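Local coordinates for glycoprotein (Chandipura virus, PDB 5MDM), which probably attaches the virion to host receptors and, triggered by endosomal acidity, fuses the viral and endosomal membranes as a class III fusion glycoprotein, at residues A[54-68]-A[119-133]. Residues are numbered along the deposited sequence; the frame is centred on the assembly and turned at random.
Sequences SDGFLCHAAKWVTTC and VTDSEFLVIMITPHH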
ATOM      1  N   SER A  54       3.832 -11.470  20.682  1.00 99.29           N
ATOM      2  CA  SER A  54       5.149 -11.934  21.095  1.00 97.78           C
ATOM      3  C   SER A  54       5.924 -10.851  21.841  1.00100.34           C
ATOM      4  O   SER A  54       7.157 -10.850  21.859  1.00 97.36           O
ATOM      5  CB  SER A  54       5.948 -12.443  19.896  1.00100.64           C
ATOM      6  OG  SER A  54       6.089 -11.444  18.904  1.00109.95           O
ATOM      7  N   ASP A  55       5.190  -9.924  22.449  1.00103.43           N
ATOM      8  CA  ASP A  55       5.790  -8.942  23.338  1.00104.23           C
ATOM      9  C   ASP A  55       6.285  -9.672  24.569  1.00103.23           C
ATOM     10  O   ASP A  55       5.644 -10.607  25.043  1.00 97.92           O
ATOM     11  CB  ASP A  55       4.774  -7.874  23.748  1.00111.37           C
ATOM     12  CG  ASP A  55       4.591  -6.798  22.692  1.00112.62           C
ATOM     13  OD1 ASP A  55       5.444  -6.704  21.781  1.00111.38           O
ATOM     14  OD2 ASP A  55       3.600  -6.039  22.782  1.00107.43           O
ATOM     15  N   GLY A  56       7.431  -9.249  25.086  1.00112.73           N
ATOM     16  CA  GLY A  56       8.006  -9.921  26.230  1.00119.29           C
ATOM     17  C   GLY A  56       8.698  -9.010  27.219  1.00121.21           C
ATOM     18  O   GLY A  56       8.700  -7.785  27.085  1.00114.53           O
ATOM     19  N   PHE A  57       9.286  -9.635  28.229  1.00125.17           N
ATOM     20  CA  PHE A  57      10.026  -8.936  29.254  1.00123.02           C
ATOM     21  C   PHE A  57      11.268  -9.735  29.582  1.00125.69           C
ATOM     22  O   PHE A  57      11.213 -10.957  29.727  1.00124.51           O
ATOM     23  CB  PHE A  57       9.177  -8.783  30.513  1.00123.26           C
ATOM     24  CG  PHE A  57       7.953  -7.943  30.319  1.00124.89           C
ATOM     25  CD1 PHE A  57       6.705  -8.528  30.230  1.00121.47           C
ATOM     26  CD2 PHE A  57       8.054  -6.568  30.214  1.00128.98           C
ATOM     27  CE1 PHE A  57       5.577  -7.755  30.055  1.00121.62           C
ATOM     28  CE2 PHE A  57       6.932  -5.791  30.035  1.00126.96           C
ATOM     29  CZ  PHE A  57       5.691  -6.386  29.954  1.00125.36           C
ATOM     30  N   LEU A  58      12.393  -9.041  29.679  1.00127.23           N
ATOM     31  CA  LEU A  58      13.605  -9.638  30.205  1.00125.41           C
ATOM     32  C   LEU A  58      13.610  -9.435  31.709  1.00124.64           C
ATOM     33  O   LEU A  58      13.668  -8.303  32.198  1.00126.96           O
ATOM     34  CB  LEU A  58      14.847  -9.028  29.556  1.00123.82           C
ATOM     35  CG  LEU A  58      15.233  -9.609  28.192  1.00115.83           C
ATOM     36  CD1 LEU A  58      16.328  -8.779  27.541  1.00111.89           C
ATOM     37  CD2 LEU A  58      15.673 -11.060  28.333  1.00109.62           C
ATOM     38  N   CYS A  59      13.503 -10.545  32.428  1.00125.54           N
ATOM     39  CA  CYS A  59      13.530 -10.545  33.880  1.00140.08           C
ATOM     40  C   CYS A  59      14.969 -10.746  34.351  1.00149.41           C
ATOM     41  O   CYS A  59      15.506 -11.855  34.285  1.00150.82           O
ATOM     42  CB  CYS A  59      12.620 -11.656  34.414  1.00140.98           C
ATOM     43  SG  CYS A  59      12.368 -11.670  36.207  1.00230.60           S
ATOM     44  N   HIS A  60      15.596  -9.661  34.799  1.00151.27           N
ATOM     45  CA  HIS A  60      16.962  -9.710  35.309  1.00154.14           C
ATOM     46  C   HIS A  60      16.967  -9.834  36.827  1.00156.45           C
ATOM     47  O   HIS A  60      16.194  -9.173  37.508  1.00157.45           O
ATOM     48  CB  HIS A  60      17.732  -8.453  34.902  1.00156.31           C
ATOM     49  CG  HIS A  60      19.012  -8.263  35.655  1.00164.67           C
ATOM     50  ND1 HIS A  60      20.204  -8.830  35.257  1.00165.70           N
ATOM     51  CD2 HIS A  60      19.284  -7.578  36.792  1.00170.00           C
ATOM     52  CE1 HIS A  60      21.155  -8.497  36.111  1.00169.25           C
ATOM     53  NE2 HIS A  60      20.623  -7.739  37.053  1.00170.45           N
ATOM     54  N   ALA A  61      17.846 -10.676  37.356  1.00157.25           N
ATOM     55  CA  ALA A  61      17.955 -10.837  38.799  1.00159.25           C
ATOM     56  C   ALA A  61      19.393 -10.668  39.259  1.00162.48           C
ATOM     57  O   ALA A  61      20.310 -11.264  38.689  1.00163.49           O
ATOM     58  CB  ALA A  61      17.421 -12.191  39.226  1.00160.10           C
ATOM     59  N   ALA A  62      19.587  -9.853  40.289  1.00164.72           N
ATOM     60  CA  ALA A  62      20.918  -9.651  40.851  1.00157.61           C
ATOM     61  C   ALA A  62      20.836  -9.242  42.312  1.00150.09           C
ATOM     62  O   ALA A  62      20.102  -8.322  42.663  1.00152.22           O
ATOM     63  CB  ALA A  62      21.685  -8.607  40.053  1.00155.46           C
ATOM     64  N   LYS A  63      21.589  -9.933  43.160  1.00145.06           N
ATOM     65  CA  LYS A  63      21.686  -9.561  44.566  1.00135.39           C
ATOM     66  C   LYS A  63      22.631  -8.376  44.744  1.00131.97           C
ATOM     67  O   LYS A  63      23.777  -8.417  44.313  1.00121.87           O
ATOM     68  CB  LYS A  63      22.138 -10.755  45.416  1.00122.33           C
ATOM     69  CG  LYS A  63      21.043 -11.798  45.617  1.00121.38           C
ATOM     70  CD  LYS A  63      21.504 -12.983  46.454  1.00121.00           C
ATOM     71  CE  LYS A  63      22.521 -13.832  45.712  1.00124.42           C
ATOM     72  NZ  LYS A  63      22.866 -15.065  46.473  1.00125.84           N
ATOM     73  N   TRP A  64      22.136  -7.307  45.354  1.00139.62           N
ATOM     74  CA  TRP A  64      22.979  -6.174  45.702  1.00152.35           C
ATOM     75  C   TRP A  64      23.457  -6.362  47.137  1.00156.16           C
ATOM     76  O   TRP A  64      22.657  -6.367  48.072  1.00156.43           O
ATOM     77  CB  TRP A  64      22.223  -4.853  45.548  1.00163.92           C
ATOM     78  CG  TRP A  64      21.855  -4.512  44.126  1.00170.16           C
ATOM     79  CD1 TRP A  64      21.505  -5.382  43.135  1.00170.48           C
ATOM     80  CD2 TRP A  64      21.814  -3.204  43.542  1.00173.03           C
ATOM     81  NE1 TRP A  64      21.241  -4.697  41.975  1.00172.32           N
ATOM     82  CE2 TRP A  64      21.425  -3.358  42.198  1.00173.32           C
ATOM     83  CE3 TRP A  64      22.068  -1.917  44.027  1.00177.63           C
ATOM     84  CZ2 TRP A  64      21.283  -2.277  41.334  1.00177.48           C
ATOM     85  CZ3 TRP A  64      21.926  -0.845  43.167  1.00180.00           C
ATOM     86  CH2 TRP A  64      21.536  -1.031  41.837  1.00179.19           C
ATOM     87  N   VAL A  65      24.765  -6.528  47.298  1.00156.90           N
ATOM     88  CA  VAL A  65      25.345  -6.904  48.580  1.00154.87           C
ATOM     89  C   VAL A  65      26.170  -5.789  49.218  1.00156.16           C
ATOM     90  O   VAL A  65      27.161  -5.325  48.648  1.00152.67           O
ATOM     91  CB  VAL A  65      26.229  -8.158  48.438  1.00151.98           C
ATOM     92  CG1 VAL A  65      26.899  -8.488  49.760  1.00153.58           C
ATOM     93  CG2 VAL A  65      25.402  -9.334  47.944  1.00149.96           C
ATOM     94  N   THR A  66      25.741  -5.367  50.405  1.00160.53           N
ATOM     95  CA  THR A  66      26.511  -4.452  51.237  1.00160.76           C
ATOM     96  C   THR A  66      27.267  -5.259  52.280  1.00155.43           C
ATOM     97  O   THR A  66      26.661  -5.910  53.134  1.00150.91           O
ATOM     98  CB  THR A  66      25.605  -3.440  51.957  1.00166.43           C
ATOM     99  OG1 THR A  66      24.945  -2.614  50.991  1.00175.28           O
ATOM    100  CG2 THR A  66      26.423  -2.562  52.885  1.00166.90           C
ATOM    101  N   THR A  67      28.594  -5.223  52.203  1.00160.42           N
ATOM    102  CA  THR A  67      29.432  -6.024  53.086  1.00163.05           C
ATOM    103  C   THR A  67      30.168  -5.166  54.106  1.00169.06           C
ATOM    104  O   THR A  67      30.834  -4.193  53.748  1.00171.92           O
ATOM    105  CB  THR A  67      30.461  -6.854  52.289  1.00155.25           C
ATOM    106  OG1 THR A  67      29.787  -7.628  51.286  1.00148.79           O
ATOM    107  CG2 THR A  67      31.225  -7.787  53.217  1.00147.13           C
ATOM    108  N   CYS A  68      30.043  -5.537  55.377  1.00173.67           N
ATOM    109  CA  CYS A  68      30.727  -4.841  56.461  1.00177.87           C
ATOM    110  C   CYS A  68      31.889  -5.673  56.989  1.00177.93           C
ATOM    111  O   CYS A  68      31.698  -6.795  57.459  1.00173.37           O
ATOM    112  CB  CYS A  68      29.749  -4.529  57.598  1.00177.46           C
ATOM    113  SG  CYS A  68      30.484  -3.678  59.017  1.00360.83           S
ATOM    114  N   VAL A 119      33.242 -10.682  59.297  1.00222.00           N
ATOM    115  CA  VAL A 119      32.801  -9.966  58.106  1.00222.16           C
ATOM    116  C   VAL A 119      31.487 -10.546  57.566  1.00217.38           C
ATOM    117  O   VAL A 119      31.472 -11.546  56.844  1.00216.95           O
ATOM    118  CB  VAL A 119      33.911  -9.922  57.019  1.00195.96           C
ATOM    119  CG1 VAL A 119      34.530 -11.306  56.806  1.00194.19           C
ATOM    120  CG2 VAL A 119      33.379  -9.333  55.718  1.00193.63           C
ATOM    121  N   THR A 120      30.380  -9.917  57.949  1.00209.30           N
ATOM    122  CA  THR A 120      29.057 -10.356  57.517  1.00193.54           C
ATOM    123  C   THR A 120      28.445  -9.327  56.582  1.00182.19           C
ATOM    124  O   THR A 120      28.724  -8.133  56.687  1.00183.37           O
ATOM    125  CB  THR A 120      28.110 -10.571  58.714  1.00196.89           C
ATOM    126  OG1 THR A 120      27.951  -9.340  59.430  1.00201.46           O
ATOM    127  CG2 THR A 120      28.666 -11.634  59.654  1.00199.86           C
ATOM    128  N   ASP A 121      27.607  -9.790  55.664  1.00178.25           N
ATOM    129  CA  ASP A 121      26.995  -8.898  54.684  1.00173.81           C
ATOM    130  C   ASP A 121      25.473  -9.021  54.619  1.00154.76           C
ATOM    131  O   ASP A 121      24.901 -10.056  54.970  1.00133.16           O
ATOM    132  CB  ASP A 121      27.608  -9.118  53.295  1.00172.13           C
ATOM    133  CG  ASP A 121      27.602 -10.575  52.877  1.00161.03           C
ATOM    134  OD1 ASP A 121      28.462 -10.960  52.055  1.00153.02           O
ATOM    135  OD2 ASP A 121      26.742 -11.334  53.372  1.00160.03           O
ATOM    136  N   SER A 122      24.829  -7.946  54.174  1.00154.20           N
ATOM    137  CA  SER A 122      23.387  -7.939  53.965  1.00150.24           C
ATOM    138  C   SER A 122      23.108  -7.757  52.478  1.00140.22           C
ATOM    139  O   SER A 122      23.867  -7.090  51.777  1.00126.78           O
ATOM    140  CB  SER A 122      22.725  -6.823  54.781  1.00160.08           C
ATOM    141  OG  SER A 122      23.311  -5.560  54.506  1.00165.88           O
ATOM    142  N   GLU A 123      22.027  -8.352  51.990  1.00146.13           N
ATOM    143  CA  GLU A 123      21.758  -8.333  50.555  1.00142.62           C
ATOM    144  C   GLU A 123      20.298  -8.066  50.190  1.00138.29           C
ATOM    145  O   GLU A 123      19.376  -8.446  50.916  1.00131.95           O
ATOM    146  CB  GLU A 123      22.239  -9.635  49.908  1.00143.73           C
ATOM    147  CG  GLU A 123      21.686 -10.882  50.565  1.00149.61           C
ATOM    148  CD  GLU A 123      22.231 -12.162  49.963  1.00154.40           C
ATOM    149  OE1 GLU A 123      23.191 -12.084  49.168  1.00155.16           O
ATOM    150  OE2 GLU A 123      21.699 -13.246  50.287  1.00156.47           O
ATOM    151  N   PHE A 124      20.117  -7.409  49.044  1.00146.30           N
ATOM    152  CA  PHE A 124      18.807  -7.080  48.487  1.00151.59           C
ATOM    153  C   PHE A 124      18.667  -7.730  47.118  1.00149.55           C
ATOM    154  O   PHE A 124      19.395  -7.370  46.197  1.00150.88           O
ATOM    155  CB  PHE A 124      18.694  -5.565  48.290  1.00160.10           C
ATOM    156  CG  PHE A 124      17.777  -4.881  49.263  1.00169.32           C
ATOM    157  CD1 PHE A 124      16.832  -5.598  49.978  1.00172.31           C
ATOM    158  CD2 PHE A 124      17.855  -3.510  49.452  1.00172.31           C
ATOM    159  CE1 PHE A 124      15.986  -4.958  50.869  1.00173.64           C
ATOM    160  CE2 PHE A 124      17.016  -2.867  50.341  1.00175.08           C
ATOM    161  CZ  PHE A 124      16.079  -3.592  51.051  1.00174.11           C
ATOM    162  N   LEU A 125      17.737  -8.669  46.963  1.00146.54           N
ATOM    163  CA  LEU A 125      17.524  -9.283  45.651  1.00138.97           C
ATOM    164  C   LEU A 125      16.762  -8.347  44.711  1.00134.44           C
ATOM    165  O   LEU A 125      15.553  -8.152  44.843  1.00135.58           O
ATOM    166  CB  LEU A 125      16.823 -10.638  45.764  1.00139.70           C
ATOM    167  CG  LEU A 125      16.651 -11.385  44.437  1.00143.63           C
ATOM    168  CD1 LEU A 125      17.904 -11.270  43.579  1.00146.16           C
ATOM    169  CD2 LEU A 125      16.315 -12.849  44.682  1.00143.39           C
ATOM    170  N   VAL A 126      17.491  -7.783  43.756  1.00132.51           N
ATOM    171  CA  VAL A 126      16.955  -6.774  42.854  1.00140.28           C
ATOM    172  C   VAL A 126      16.570  -7.361  41.500  1.00149.95           C
ATOM    173  O   VAL A 126      17.391  -7.993  40.828  1.00157.38           O
ATOM    174  CB  VAL A 126      17.979  -5.640  42.635  1.00139.81           C
ATOM    175  CG1 VAL A 126      17.543  -4.735  41.490  1.00143.36           C
ATOM    176  CG2 VAL A 126      18.173  -4.843  43.921  1.00134.67           C
ATOM    177  N   ILE A 127      15.315  -7.149  41.107  1.00147.23           N
ATOM    178  CA  ILE A 127      14.839  -7.577  39.797  1.00142.08           C
ATOM    179  C   ILE A 127      14.627  -6.381  38.873  1.00140.77           C
ATOM    180  O   ILE A 127      14.018  -5.387  39.266  1.00137.35           O
ATOM    181  CB  ILE A 127      13.521  -8.363  39.885  1.00138.38           C
ATOM    182  CG1 ILE A 127      13.600  -9.444  40.964  1.00134.89           C
ATOM    183  CG2 ILE A 127      13.200  -8.990  38.540  1.00140.19           C
ATOM    184  CD1 ILE A 127      14.424 -10.643  40.563  1.00133.31           C
ATOM    185  N   MET A 128      15.131  -6.487  37.648  1.00146.43           N
ATOM    186  CA  MET A 128      14.990  -5.428  36.652  1.00151.40           C
ATOM    187  C   MET A 128      14.265  -5.953  35.414  1.00150.22           C
ATOM    188  O   MET A 128      14.725  -6.898  34.770  1.00149.63           O
ATOM    189  CB  MET A 128      16.362  -4.868  36.267  1.00152.16           C
ATOM    190  CG  MET A 128      17.227  -4.487  37.460  1.00152.65           C
ATOM    191  SD  MET A 128      18.923  -4.064  37.013  1.00244.55           S
ATOM    192  CE  MET A 128      19.744  -4.200  38.603  1.00141.05           C
ATOM    193  N   ILE A 129      13.132  -5.336  35.090  1.00144.28           N
ATOM    194  CA  ILE A 129      12.295  -5.780  33.978  1.00127.59           C
ATOM    195  C   ILE A 129      12.493  -4.913  32.741  1.00119.09           C
ATOM    196  O   ILE A 129      12.035  -3.773  32.693  1.00115.79           O
ATOM    197  CB  ILE A 129      10.803  -5.760  34.364  1.00127.15           C
ATOM    198  CG1 ILE A 129      10.529  -6.755  35.493  1.00127.13           C
ATOM    199  CG2 ILE A 129       9.935  -6.081  33.161  1.00129.08           C
ATOM    200  CD1 ILE A 129      10.784  -8.195  35.108  1.00127.38           C
ATOM    201  N   THR A 130      13.174  -5.460  31.739  1.00123.06           N
ATOM    202  CA  THR A 130      13.411  -4.732  30.495  1.00131.02           C
ATOM    203  C   THR A 130      12.600  -5.328  29.353  1.00142.99           C
ATOM    204  O   THR A 130      12.966  -6.372  28.820  1.00151.87           O
ATOM    205  CB  THR A 130      14.898  -4.758  30.097  1.00126.94           C
ATOM    206  OG1 THR A 130      15.686  -4.172  31.140  1.00144.04           O
ATOM    207  CG2 THR A 130      15.121  -3.983  28.808  1.00118.09           C
ATOM    208  N   PRO A 131      11.500  -4.659  28.968  1.00138.22           N
ATOM    209  CA  PRO A 131      10.619  -5.120  27.890  1.00128.51           C
ATOM    210  C   PRO A 131      11.387  -5.455  26.611  1.00119.91           C
ATOM    211  O   PRO A 131      12.050  -4.586  26.043  1.00109.37           O
ATOM    212  CB  PRO A 131       9.698  -3.920  27.662  1.00123.47           C
ATOM    213  CG  PRO A 131       9.660  -3.222  28.963  1.00128.95           C
ATOM    214  CD  PRO A 131      11.033  -3.391  29.555  1.00138.36           C
ATOM    215  N   HIS A 132      11.300  -6.714  26.183  1.00119.40           N
ATOM    216  CA  HIS A 132      12.002  -7.192  24.995  1.00121.56           C
ATOM    217  C   HIS A 132      11.082  -8.022  24.096  1.00123.19           C
ATOM    218  O   HIS A 132      10.532  -9.039  24.519  1.00120.49           O
ATOM    219  CB  HIS A 132      13.229  -8.013  25.400  1.00122.28           C
ATOM    220  CG  HIS A 132      13.932  -8.663  24.251  1.00126.21           C
ATOM    221  ND1 HIS A 132      14.148  -8.023  23.050  1.00132.19           N
ATOM    222  CD2 HIS A 132      14.474  -9.898  24.121  1.00125.68           C
ATOM    223  CE1 HIS A 132      14.788  -8.835  22.228  1.00135.75           C
ATOM    224  NE2 HIS A 132      14.999  -9.979  22.854  1.00131.27           N
ATOM    225  N   HIS A 133      10.921  -7.582  22.853  1.00123.19           N
ATOM    226  CA  HIS A 133      10.063  -8.276  21.898  1.00125.89           C
ATOM    227  C   HIS A 133      10.833  -9.354  21.133  1.00120.07           C
ATOM    228  O   HIS A 133      11.953  -9.121  20.676  1.00115.61           O
ATOM    229  CB  HIS A 133       9.446  -7.270  20.923  1.00129.40           C
ATOM    230  CG  HIS A 133       8.642  -7.896  19.827  1.00124.55           C
ATOM    231  ND1 HIS A 133       9.209  -8.362  18.661  1.00126.20           N
ATOM    232  CD2 HIS A 133       7.311  -8.116  19.712  1.00123.23           C
ATOM    233  CE1 HIS A 133       8.264  -8.853  17.879  1.00129.85           C
ATOM    234  NE2 HIS A 133       7.103  -8.714  18.493  1.00130.27           N
TER
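Leu58 and Thr130 exchange two backbone hydrogen bonds, and the same doubled pairing recurs at His60 with Met128, Ala62 with Val126, Trp64 with Phe124 and Thr66 with Ser122. These are the hydrogen-bonded pairs of a long antiparallel ladder in the elongated fusion domain of this class III glycoprotein. The ladder is twisted, its strand axes at 154°, and strand 77-85 flanks 56-68 on its other edge near Ala61, with strand 165-169 taking over beside Phe57 and Cys59. At the non-hydrogen-bonded pairs CA-H groups face carbonyls, as where Ile129 CA approaches Leu58 O.

On the face carrying Trp64, Val126 lays a methyl over the indole: a CH-pi contact, with CG2 3.6 Å from the centroid of the five-membered ring and 15° off its normal. The methyl of Met128 meets the indole at its edge, near its plane, on the six-membered side, with CE 3.7 Å from Trp64 CZ2. The extended chain of Met128 runs alongside His60, leaving SD 3.5 Å from His60 CD2 in an oblique sulfur-aromatic contact. Met128 contacts host vimentin, and His60 is probably a pH sensor of the pre-fusion state.

The opposite face is apolar around Cys59, whose disulfide to Cys92 ties the strand to helix 89-101. Ile127 CG2 lies 3.6 Å from Cys59 SG, while Ile129 sets CG2 3.5 Å from Phe57 CD2. Farther along this face charged side chains join the apolar ones: Lys63 and Glu123 run alongside each other, CD of Lys63 against OE1 of Glu123. Opposite charges come close without forming a salt bridge, NZ of Lys63 standing 4.0 Å from Glu123 OE1.

Beyond the ladder, the carboxylate of Asp55 approaches His133 at its edge, their planes 74° apart, with OD1 in the ring plane and 3.1 Å from CD2 of His133.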